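PDB 5HHA: PvdO from Pseudomonas aeruginosa, which takes part in chromophore maturation in the periplasm, binds calcium, belongs to the formylglycine-generating enzyme family and may have a related oxidase activity. Local coordinates for residues 218-223 with 267-272; 38-43 with 280-285; 81-86 with 123-128; 43-48 with 157-162. All coordinates share one frame; numbering follows the deposited sequence.

Contact 1. Residues 218-223 with 267-272; sequences YEWVAD and NNAAPS
N267 ND2 donates to Y218 OH at 3.1 Å, the one hydrogen bond that joins the two segments. The N-H···O angle of 164° makes it nearly straight, and the hydroxyl oxygen lies close to the amide plane of N267. A chi1 of -154° turns N267 CG roughly anti to the backbone N and carries the amide to the phenol. Amide and phenol planes stand 72° apart, which rules out stacking; N267 CB instead comes obliquely to the ring, 3.5 Å from Y218 CE1. At the other end of the amide, N267 OD1 accepts the backbone N of N268 at 2.8 Å. Further along, W220 CH2 points its edge at A270 O, 3.4 Å off; the same W220 CH2 is 4.0 Å from A269 CB, which approaches obliquely. W220 NE1 is bonded separately, to V129 O. Y218 CA and N267 CA, 8.9 Å apart, agree with strand 247-251 pairing with both strands and lying between them; its I249 touches Y218 and W220. The chemistry implies a bridge past that middle strand: an amide whose orientation is set by the N268 N-H and agrees with the phenol bond, and an indole C-H edge whose slight positive charge probably favours the carbonyl oxygen.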
# COMPACT_ATOMS: atom_id res chain seq x y z
N TYR A 218 -0.02 -3.36 -5.66
CA TYR A 218 -0.71 -3.71 -4.41
C TYR A 218 0.27 -3.63 -3.25
O TYR A 218 1.49 -3.62 -3.46
CB TYR A 218 -1.23 -5.15 -4.51
CG TYR A 218 -2.64 -5.27 -5.06
CD1 TYR A 218 -3.72 -5.22 -4.20
CD2 TYR A 218 -2.88 -5.45 -6.42
CE1 TYR A 218 -5.02 -5.37 -4.66
CE2 TYR A 218 -4.19 -5.59 -6.89
CZ TYR A 218 -5.25 -5.54 -5.99
OH TYR A 218 -6.58 -5.71 -6.39
N GLU A 219 -0.27 -3.63 -2.04
CA GLU A 219 0.53 -3.50 -0.83
C GLU A 219 0.04 -4.47 0.22
O GLU A 219 -1.16 -4.55 0.50
CB GLU A 219 0.39 -2.11 -0.23
CG GLU A 219 0.95 -1.01 -1.11
CD GLU A 219 0.50 0.36 -0.67
OE1 GLU A 219 0.06 0.51 0.50
OE2 GLU A 219 0.61 1.31 -1.48
N TRP A 220 0.98 -5.14 0.88
CA TRP A 220 0.63 -5.88 2.08
C TRP A 220 0.11 -4.95 3.17
O TRP A 220 0.65 -3.86 3.37
CB TRP A 220 1.86 -6.60 2.64
CG TRP A 220 2.41 -7.66 1.78
CD1 TRP A 220 3.57 -7.60 1.07
CD2 TRP A 220 1.86 -8.97 1.52
NE1 TRP A 220 3.78 -8.78 0.40
CE2 TRP A 220 2.74 -9.63 0.65
CE3 TRP A 220 0.69 -9.63 1.93
CZ2 TRP A 220 2.52 -10.93 0.21
CZ3 TRP A 220 0.48 -10.92 1.48
CH2 TRP A 220 1.38 -11.55 0.62
N VAL A 221 -0.91 -5.41 3.89
CA VAL A 221 -1.30 -4.84 5.18
C VAL A 221 -1.39 -6.00 6.18
O VAL A 221 -1.36 -7.15 5.80
CB VAL A 221 -2.60 -4.01 5.12
CG1 VAL A 221 -2.45 -2.85 4.13
CG2 VAL A 221 -3.77 -4.87 4.73
N ALA A 222 -1.54 -5.69 7.47
CA ALA A 222 -1.39 -6.71 8.49
C ALA A 222 -2.58 -7.65 8.57
O ALA A 222 -2.43 -8.81 8.95
CB ALA A 222 -1.16 -6.09 9.86
N ASP A 223 -3.78 -7.15 8.28
CA ASP A 223 -5.02 -7.82 8.62
C ASP A 223 -5.17 -9.18 7.99
O ASP A 223 -4.81 -9.40 6.84
CB ASP A 223 -6.24 -6.99 8.17
CG ASP A 223 -6.24 -5.58 8.71
OD1 ASP A 223 -5.20 -4.91 8.64
OD2 ASP A 223 -7.31 -5.15 9.21
N ASN A 267 -8.56 -6.84 -1.56
CA ASN A 267 -8.10 -8.09 -2.14
C ASN A 267 -7.32 -8.83 -1.07
O ASN A 267 -7.16 -8.34 0.04
CB ASN A 267 -7.25 -7.80 -3.40
CG ASN A 267 -7.27 -8.95 -4.40
OD1 ASN A 267 -7.62 -10.08 -4.09
ND2 ASN A 267 -6.88 -8.66 -5.61
N ASN A 268 -6.84 -10.02 -1.39
CA ASN A 268 -6.18 -10.87 -0.41
C ASN A 268 -5.14 -11.75 -1.09
O ASN A 268 -5.14 -11.89 -2.30
CB ASN A 268 -7.21 -11.72 0.37
CG ASN A 268 -7.91 -12.73 -0.50
OD1 ASN A 268 -9.07 -12.53 -0.89
ND2 ASN A 268 -7.21 -13.77 -0.87
N ALA A 269 -4.24 -12.30 -0.31
CA ALA A 269 -3.23 -13.22 -0.79
C ALA A 269 -2.87 -14.13 0.38
O ALA A 269 -3.05 -13.75 1.53
CB ALA A 269 -2.00 -12.46 -1.27
N ALA A 270 -2.32 -15.30 0.10
CA ALA A 270 -1.72 -16.08 1.18
C ALA A 270 -0.47 -15.35 1.63
O ALA A 270 0.26 -14.79 0.79
CB ALA A 270 -1.37 -17.47 0.68
N PRO A 271 -0.19 -15.31 2.93
CA PRO A 271 0.97 -14.53 3.38
C PRO A 271 2.32 -15.02 2.87
O PRO A 271 3.28 -14.25 2.85
CB PRO A 271 0.87 -14.59 4.92
CG PRO A 271 -0.05 -15.73 5.20
CD PRO A 271 -0.99 -15.82 4.06
N SER A 272 2.40 -16.27 2.41
CA SER A 272 3.62 -16.80 1.84
C SER A 272 3.73 -16.49 0.34
O SER A 272 4.74 -16.81 -0.26
CB SER A 272 3.71 -18.31 2.09
OG SER A 272 2.62 -18.99 1.48

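Contact 2. Residues 38-43 with 280-285; sequences DCPEMV and FRVARE
M42 CE lies 3.5 Å from V282 O and 3.9 Å from R284 CB, a methionine methyl laid against a strand of the same mixed beta-sheet. The two strands involved, 42-52 and 278-285, both pair antiparallel with strand 77-80, and the separation of M42 CA from A283 CA, 7.9 Å, agrees with one strand lying between them. All three M42 torsions turn in the same sense (-56°, -58° and -68°), curling the chain until its methyl faces the opposite backbone while M42 SD rests 4.2 Å from V282 CG2. That same methyl of V282 also meets P40 CG at 4.2 Å, the proline ring lying across the valine branch. No hydrogen bond links the segments; the contact is buried apolar packing. In the next shell, A78 and S80 of strand 77-80 touch M42, and Y149 packs on M42, V282 and R284. P40 is backed by Y137 and L141 of helix 131-145, just after C39, which is tied to C36 by a disulfide. The polar end of R284 is directed by D35, which forms a salt bridge with its NE. R284 NH1 meanwhile donates to E285 O at 3.0 Å, the oxygen lying in the guanidinium plane.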
# COMPACT_ATOMS: atom_id res chain seq x y z
N ASP A 38 18.80 6.09 4.35
CA ASP A 38 18.30 4.92 3.62
C ASP A 38 16.87 4.59 3.98
O ASP A 38 16.30 3.66 3.43
CB ASP A 38 19.15 3.69 4.00
CG ASP A 38 20.43 3.59 3.21
OD1 ASP A 38 20.44 3.96 2.02
OD2 ASP A 38 21.42 3.10 3.78
N CYS A 39 16.31 5.33 4.94
CA CYS A 39 14.99 5.02 5.48
C CYS A 39 13.90 5.63 4.62
O CYS A 39 14.13 6.67 3.97
CB CYS A 39 14.85 5.60 6.88
SG CYS A 39 15.88 4.81 8.14
N PRO A 40 12.71 5.00 4.62
CA PRO A 40 11.63 5.57 3.80
C PRO A 40 11.18 6.94 4.26
O PRO A 40 11.19 7.22 5.45
CB PRO A 40 10.50 4.55 3.97
CG PRO A 40 11.15 3.28 4.39
CD PRO A 40 12.34 3.71 5.20
N GLU A 41 10.80 7.79 3.32
CA GLU A 41 10.22 9.09 3.67
C GLU A 41 8.83 8.90 4.25
O GLU A 41 7.95 8.28 3.62
CB GLU A 41 10.16 9.97 2.44
CG GLU A 41 11.58 10.32 1.93
CD GLU A 41 11.60 11.07 0.62
OE1 GLU A 41 10.56 11.58 0.17
OE2 GLU A 41 12.68 11.17 0.00
N MET A 42 8.64 9.40 5.46
CA MET A 42 7.40 9.23 6.20
C MET A 42 6.60 10.53 6.20
O MET A 42 7.18 11.64 6.20
CB MET A 42 7.73 8.85 7.63
CG MET A 42 8.60 7.64 7.74
SD MET A 42 7.93 6.15 6.98
CE MET A 42 6.53 5.80 8.07
N VAL A 43 5.28 10.42 6.19
CA VAL A 43 4.41 11.58 6.30
C VAL A 43 3.44 11.35 7.46
O VAL A 43 2.91 10.26 7.66
CB VAL A 43 3.66 11.88 4.96
CG1 VAL A 43 2.75 10.71 4.52
CG2 VAL A 43 2.88 13.18 5.05
N PHE A 280 4.77 -2.74 -0.57
CA PHE A 280 4.34 -2.45 0.80
C PHE A 280 4.70 -1.07 1.21
O PHE A 280 5.63 -0.47 0.67
CB PHE A 280 4.92 -3.44 1.81
CG PHE A 280 6.43 -3.38 1.93
CD1 PHE A 280 7.26 -3.99 0.99
CD2 PHE A 280 7.03 -2.76 3.02
CE1 PHE A 280 8.63 -3.97 1.14
CE2 PHE A 280 8.41 -2.73 3.17
CZ PHE A 280 9.20 -3.35 2.23
N ARG A 281 3.95 -0.54 2.17
CA ARG A 281 4.35 0.63 2.94
C ARG A 281 4.69 0.17 4.36
O ARG A 281 4.38 -0.95 4.77
CB ARG A 281 3.22 1.66 2.98
CG ARG A 281 2.88 2.23 1.65
CD ARG A 281 1.73 3.23 1.73
NE ARG A 281 1.22 3.42 0.40
CZ ARG A 281 1.56 4.41 -0.43
NH1 ARG A 281 2.28 5.44 -0.03
NH2 ARG A 281 1.12 4.37 -1.68
N VAL A 282 5.32 1.07 5.11
CA VAL A 282 5.47 0.90 6.54
C VAL A 282 4.84 2.08 7.25
O VAL A 282 4.69 3.18 6.72
CB VAL A 282 6.96 0.74 6.97
CG1 VAL A 282 7.56 -0.55 6.45
CG2 VAL A 282 7.82 1.93 6.54
N ALA A 283 4.50 1.81 8.51
CA ALA A 283 3.96 2.83 9.41
C ALA A 283 4.89 2.99 10.59
O ALA A 283 5.63 2.07 10.93
CB ALA A 283 2.57 2.43 9.89
N ARG A 284 4.77 4.14 11.26
CA ARG A 284 5.64 4.47 12.38
C ARG A 284 4.83 5.20 13.43
O ARG A 284 4.14 6.18 13.12
CB ARG A 284 6.82 5.32 11.88
CG ARG A 284 7.32 6.42 12.80
CD ARG A 284 8.69 6.11 13.33
NE ARG A 284 9.64 7.24 13.31
CZ ARG A 284 9.59 8.29 14.14
NH1 ARG A 284 8.61 8.42 15.01
NH2 ARG A 284 10.52 9.21 14.06
N GLU A 285 4.90 4.76 14.68
CA GLU A 285 4.23 5.47 15.75
C GLU A 285 5.00 6.75 16.03
O GLU A 285 6.21 6.81 15.86
CB GLU A 285 4.10 4.58 16.99
CG GLU A 285 2.75 3.83 17.03
CD GLU A 285 2.88 2.34 17.31
OE1 GLU A 285 3.45 1.97 18.35
OE2 GLU A 285 2.38 1.54 16.50

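Contact 3. Residues 81-86 with 123-128; sequences RYQVTA and RQPAVC
Two bends in R123, at chi2 (-115°) and chi3 (87°), fold its guanidinium back over T85, whose chi1 sets CG2 beside the backbone N and OG1 between that N and the carbonyl carbon. As a result T85 CG2 lies over one face of the guanidinium, 3.4 Å from R123 NH2. Water 2 joins the same two residues at the guanidinium edge, accepting from R123 NH2 at 3.2 Å and lying 2.9 Å from T85 OG1. The backbones meet in a single beta bridge, T85 with P125, whose CA atoms are 4.2 Å apart. Its two flanking bonds have the pattern of an antiparallel non-hydrogen-bonded pair, although the segments run steeply across each other, 78° apart: A126 N gives its hydrogen to V84 O at 2.9 Å, on a lone pair, and A86 N gives its own to Q124 O at 2.8 Å, nearly along the C=O axis. Nearby, Q83 OE1 stands 3.6 Å from P125 CG, while Q83 NE2 is bonded to E219 OE2. The P125 side chain is about 7 Å from that of the calcium ligand N186. The bridge joins the loop after strand 77-80 to the loop before helix 131-145, at the start of helix 86-96, where T85 is the N-cap: its side chain caps a backbone N of the first turn, and E88 OE1 returns a bond to T85 N.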
# COMPACT_ATOMS: atom_id res chain seq x y z
N ARG A 81 5.22 7.83 2.62
CA ARG A 81 4.44 8.56 1.63
C ARG A 81 4.46 7.88 0.27
O ARG A 81 3.56 8.09 -0.57
CB ARG A 81 4.87 10.04 1.53
CG ARG A 81 6.26 10.33 1.03
CD ARG A 81 6.38 11.83 0.87
NE ARG A 81 7.67 12.27 0.35
CZ ARG A 81 7.90 13.51 -0.06
NH1 ARG A 81 6.93 14.43 0.02
NH2 ARG A 81 9.10 13.84 -0.54
N TYR A 82 5.50 7.09 0.05
CA TYR A 82 5.61 6.21 -1.10
C TYR A 82 5.56 4.76 -0.63
O TYR A 82 5.79 4.47 0.55
CB TYR A 82 6.96 6.39 -1.79
CG TYR A 82 7.29 7.82 -2.16
CD1 TYR A 82 6.49 8.52 -3.04
CD2 TYR A 82 8.42 8.47 -1.65
CE1 TYR A 82 6.79 9.81 -3.41
CE2 TYR A 82 8.72 9.77 -2.02
CZ TYR A 82 7.89 10.42 -2.88
OH TYR A 82 8.19 11.71 -3.24
N GLN A 83 5.29 3.85 -1.55
CA GLN A 83 5.66 2.47 -1.36
C GLN A 83 7.17 2.40 -1.09
O GLN A 83 7.95 3.22 -1.60
CB GLN A 83 5.28 1.68 -2.61
CG GLN A 83 3.76 1.48 -2.75
CD GLN A 83 3.15 1.90 -4.08
OE1 GLN A 83 3.83 2.31 -5.03
NE2 GLN A 83 1.82 1.77 -4.15
N VAL A 84 7.57 1.46 -0.25
CA VAL A 84 9.00 1.28 0.01
C VAL A 84 9.68 0.94 -1.30
O VAL A 84 9.16 0.16 -2.09
CB VAL A 84 9.21 0.23 1.08
CG1 VAL A 84 10.71 -0.12 1.23
CG2 VAL A 84 8.66 0.71 2.42
N THR A 85 10.83 1.56 -1.56
CA THR A 85 11.44 1.42 -2.88
C THR A 85 12.39 0.25 -2.97
O THR A 85 12.84 -0.29 -1.96
CB THR A 85 12.24 2.67 -3.28
OG1 THR A 85 13.38 2.77 -2.41
CG2 THR A 85 11.39 3.95 -3.23
N ALA A 86 12.71 -0.12 -4.20
CA ALA A 86 13.70 -1.15 -4.44
C ALA A 86 15.04 -0.81 -3.80
O ALA A 86 15.69 -1.69 -3.23
CB ALA A 86 13.89 -1.36 -5.92
N ARG A 123 14.16 3.62 -7.54
CA ARG A 123 12.99 4.33 -7.03
C ARG A 123 11.68 3.68 -7.45
O ARG A 123 10.63 4.16 -7.04
CB ARG A 123 12.99 5.78 -7.48
CG ARG A 123 14.26 6.51 -7.07
CD ARG A 123 14.01 7.57 -6.10
NE ARG A 123 14.04 6.99 -4.78
CZ ARG A 123 13.22 7.31 -3.79
NH1 ARG A 123 12.27 8.22 -3.97
NH2 ARG A 123 13.38 6.70 -2.62
N GLN A 124 11.72 2.60 -8.21
CA GLN A 124 10.48 1.85 -8.41
C GLN A 124 10.17 1.10 -7.11
O GLN A 124 11.04 0.88 -6.27
CB GLN A 124 10.62 0.88 -9.57
CG GLN A 124 10.27 1.51 -10.93
CD GLN A 124 10.79 0.69 -12.08
OE1 GLN A 124 10.17 -0.27 -12.53
NE2 GLN A 124 11.96 1.05 -12.59
N PRO A 125 8.90 0.70 -6.90
CA PRO A 125 8.57 0.01 -5.65
C PRO A 125 9.29 -1.32 -5.49
O PRO A 125 9.45 -2.10 -6.44
CB PRO A 125 7.06 -0.24 -5.76
CG PRO A 125 6.58 0.74 -6.76
CD PRO A 125 7.72 0.96 -7.73
N ALA A 126 9.69 -1.61 -4.26
CA ALA A 126 10.10 -2.96 -3.89
C ALA A 126 8.94 -3.92 -4.12
O ALA A 126 7.77 -3.61 -3.80
CB ALA A 126 10.50 -3.00 -2.44
N VAL A 127 9.23 -5.08 -4.66
CA VAL A 127 8.24 -6.13 -4.88
C VAL A 127 8.91 -7.48 -4.57
O VAL A 127 10.05 -7.52 -4.08
CB VAL A 127 7.71 -6.08 -6.33
CG1 VAL A 127 6.90 -4.82 -6.58
CG2 VAL A 127 8.85 -6.22 -7.36
N CYS A 128 8.20 -8.57 -4.83
CA CYS A 128 8.78 -9.91 -4.71
C CYS A 128 9.16 -10.21 -3.28
O CYS A 128 10.12 -10.95 -3.02
CB CYS A 128 9.94 -10.08 -5.69
SG CYS A 128 9.40 -10.13 -7.40
O HOH W 1 6.83 -1.54 -2.24
O HOH W 2 15.63 4.41 -3.08

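Contact 4. Residues 43-48 with 157-162; sequences VVLPAG and REYGAR
Y159 OH donates to P46 O at 2.7 Å, the polar link in a packing of helix 154-162 against strand 42-52 of the mixed beta-sheet. The bond is short, yet it does not use a lone-pair direction of P46 O: the hydroxyl sits above the carbonyl plane, 50° out of it, whereas P46 O lies in the plane of the phenol, at its edge. A chi1 of -179° swings the ring of Y159 off the helix toward the strand end. The same hydroxyl is 3.8 Å from P46 CG, so the proline ring borders it as well. G48, whose backbone angles suit glycine, passes beside it too, with its N 3.8 Å from Y159 OH.

Apolar contact comes from L45 CD1, which approaches Y159 CD2 to 4.2 Å and G160 CA to 4.1 Å. The L45 and Y159 side chains run antiparallel alongside one another, and G160, having no side chain, lets the leucine methyl come directly against the helix backbone. Around this pair the Y159 ring meets F50, F73 and F208, the last edge-to-face, and L45 also packs on F77 and F208, making a mainly aromatic surrounding.

Charged groups lie on the helix away from L45. E158 OE1 is paired with R250, while E158 OE2 takes the N-H of G53, just past strand 42-52, and is gripped side-on by R162. R162 NE and R162 NH2 reach that one oxygen from the same face of the carboxylate plane, NE at 2.8 Å from E158 OE2 and NH2 at 3.2 Å.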
# COMPACT_ATOMS: atom_id res chain seq x y z
N VAL A 43 5.28 10.42 6.19
CA VAL A 43 4.41 11.58 6.30
C VAL A 43 3.44 11.35 7.46
O VAL A 43 2.91 10.26 7.66
CB VAL A 43 3.66 11.88 4.96
CG1 VAL A 43 2.75 10.71 4.52
CG2 VAL A 43 2.88 13.18 5.05
N VAL A 44 3.25 12.40 8.26
CA VAL A 44 2.34 12.33 9.38
C VAL A 44 0.89 12.45 8.91
O VAL A 44 0.54 13.41 8.24
CB VAL A 44 2.64 13.45 10.42
CG1 VAL A 44 1.65 13.41 11.58
CG2 VAL A 44 4.08 13.34 10.94
N LEU A 45 0.09 11.46 9.27
CA LEU A 45 -1.35 11.50 9.06
C LEU A 45 -2.05 11.99 10.32
O LEU A 45 -1.66 11.65 11.42
CB LEU A 45 -1.90 10.12 8.68
CG LEU A 45 -1.26 9.43 7.46
CD1 LEU A 45 -2.10 8.21 7.07
CD2 LEU A 45 -1.16 10.36 6.29
N PRO A 46 -3.12 12.77 10.16
CA PRO A 46 -3.83 13.33 11.31
C PRO A 46 -4.65 12.30 12.03
O PRO A 46 -5.08 11.29 11.46
CB PRO A 46 -4.74 14.38 10.67
CG PRO A 46 -4.96 13.89 9.30
CD PRO A 46 -3.68 13.23 8.88
N ALA A 47 -4.84 12.51 13.32
CA ALA A 47 -5.89 11.82 14.05
C ALA A 47 -7.23 12.22 13.46
O ALA A 47 -7.35 13.26 12.84
CB ALA A 47 -5.83 12.19 15.52
N GLY A 48 -8.25 11.39 13.67
CA GLY A 48 -9.58 11.66 13.16
C GLY A 48 -10.30 10.38 12.84
O GLY A 48 -9.75 9.30 12.99
N ARG A 157 -4.57 2.05 5.75
CA ARG A 157 -4.30 2.15 4.33
C ARG A 157 -5.46 2.86 3.61
O ARG A 157 -5.23 3.78 2.80
CB ARG A 157 -3.98 0.78 3.75
CG ARG A 157 -3.08 0.78 2.51
CD ARG A 157 -3.76 1.29 1.24
NE ARG A 157 -2.85 1.18 0.10
CZ ARG A 157 -3.15 1.55 -1.13
NH1 ARG A 157 -4.39 1.89 -1.44
NH2 ARG A 157 -2.22 1.53 -2.06
N GLU A 158 -6.69 2.46 3.88
CA GLU A 158 -7.81 3.15 3.22
C GLU A 158 -7.89 4.61 3.65
O GLU A 158 -8.16 5.48 2.85
CB GLU A 158 -9.14 2.44 3.45
CG GLU A 158 -10.27 3.05 2.58
CD GLU A 158 -11.57 2.27 2.55
OE1 GLU A 158 -11.53 1.04 2.39
OE2 GLU A 158 -12.63 2.94 2.66
N TYR A 159 -7.63 4.88 4.93
CA TYR A 159 -7.64 6.25 5.46
C TYR A 159 -6.65 7.10 4.68
O TYR A 159 -6.93 8.22 4.26
CB TYR A 159 -7.25 6.21 6.92
CG TYR A 159 -7.22 7.53 7.67
CD1 TYR A 159 -8.37 8.29 7.82
CD2 TYR A 159 -6.07 7.94 8.34
CE1 TYR A 159 -8.37 9.45 8.59
CE2 TYR A 159 -6.05 9.10 9.09
CZ TYR A 159 -7.21 9.83 9.23
OH TYR A 159 -7.29 10.98 10.01
N GLY A 160 -5.45 6.57 4.50
CA GLY A 160 -4.37 7.26 3.83
C GLY A 160 -4.59 7.42 2.35
O GLY A 160 -4.15 8.42 1.75
N ALA A 161 -5.27 6.47 1.73
CA ALA A 161 -5.63 6.56 0.33
C ALA A 161 -6.67 7.65 0.11
O ALA A 161 -6.58 8.41 -0.85
CB ALA A 161 -6.15 5.23 -0.19
N ARG A 162 -7.68 7.70 0.97
CA ARG A 162 -8.79 8.62 0.76
C ARG A 162 -8.43 10.07 1.05
O ARG A 162 -8.90 10.98 0.36
CB ARG A 162 -9.97 8.25 1.63
CG ARG A 162 -10.66 6.97 1.23
CD ARG A 162 -11.90 6.71 2.10
NE ARG A 162 -12.65 5.55 1.62
CZ ARG A 162 -13.39 5.55 0.52
NH1 ARG A 162 -13.57 6.66 -0.16
NH2 ARG A 162 -13.95 4.44 0.10

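How the contacts relate
From the N terminus, residues 38-43 open contact 2 and run into 43-48, which opens contact 4; the two share V43. Contact 3 is the first to close, joining 81-86 to 123-128 around helix 86-96. Contact 4 closes next, at helix 154-162, and so encloses contact 3. Contact 1 follows in series, 218-223 meeting 267-272, before 280-285 closes contact 2 around all the others; no two loops cross. Contacts 1, 2 and 4 reach one mixed sheet, while contact 3 joins the loop before helix 86-96 to the one before helix 131-145. A buried carboxylate oxygen joins all four: E219 OE2 of contact 1 meets R281, Q83 and R157 of contacts 2, 3 and 4.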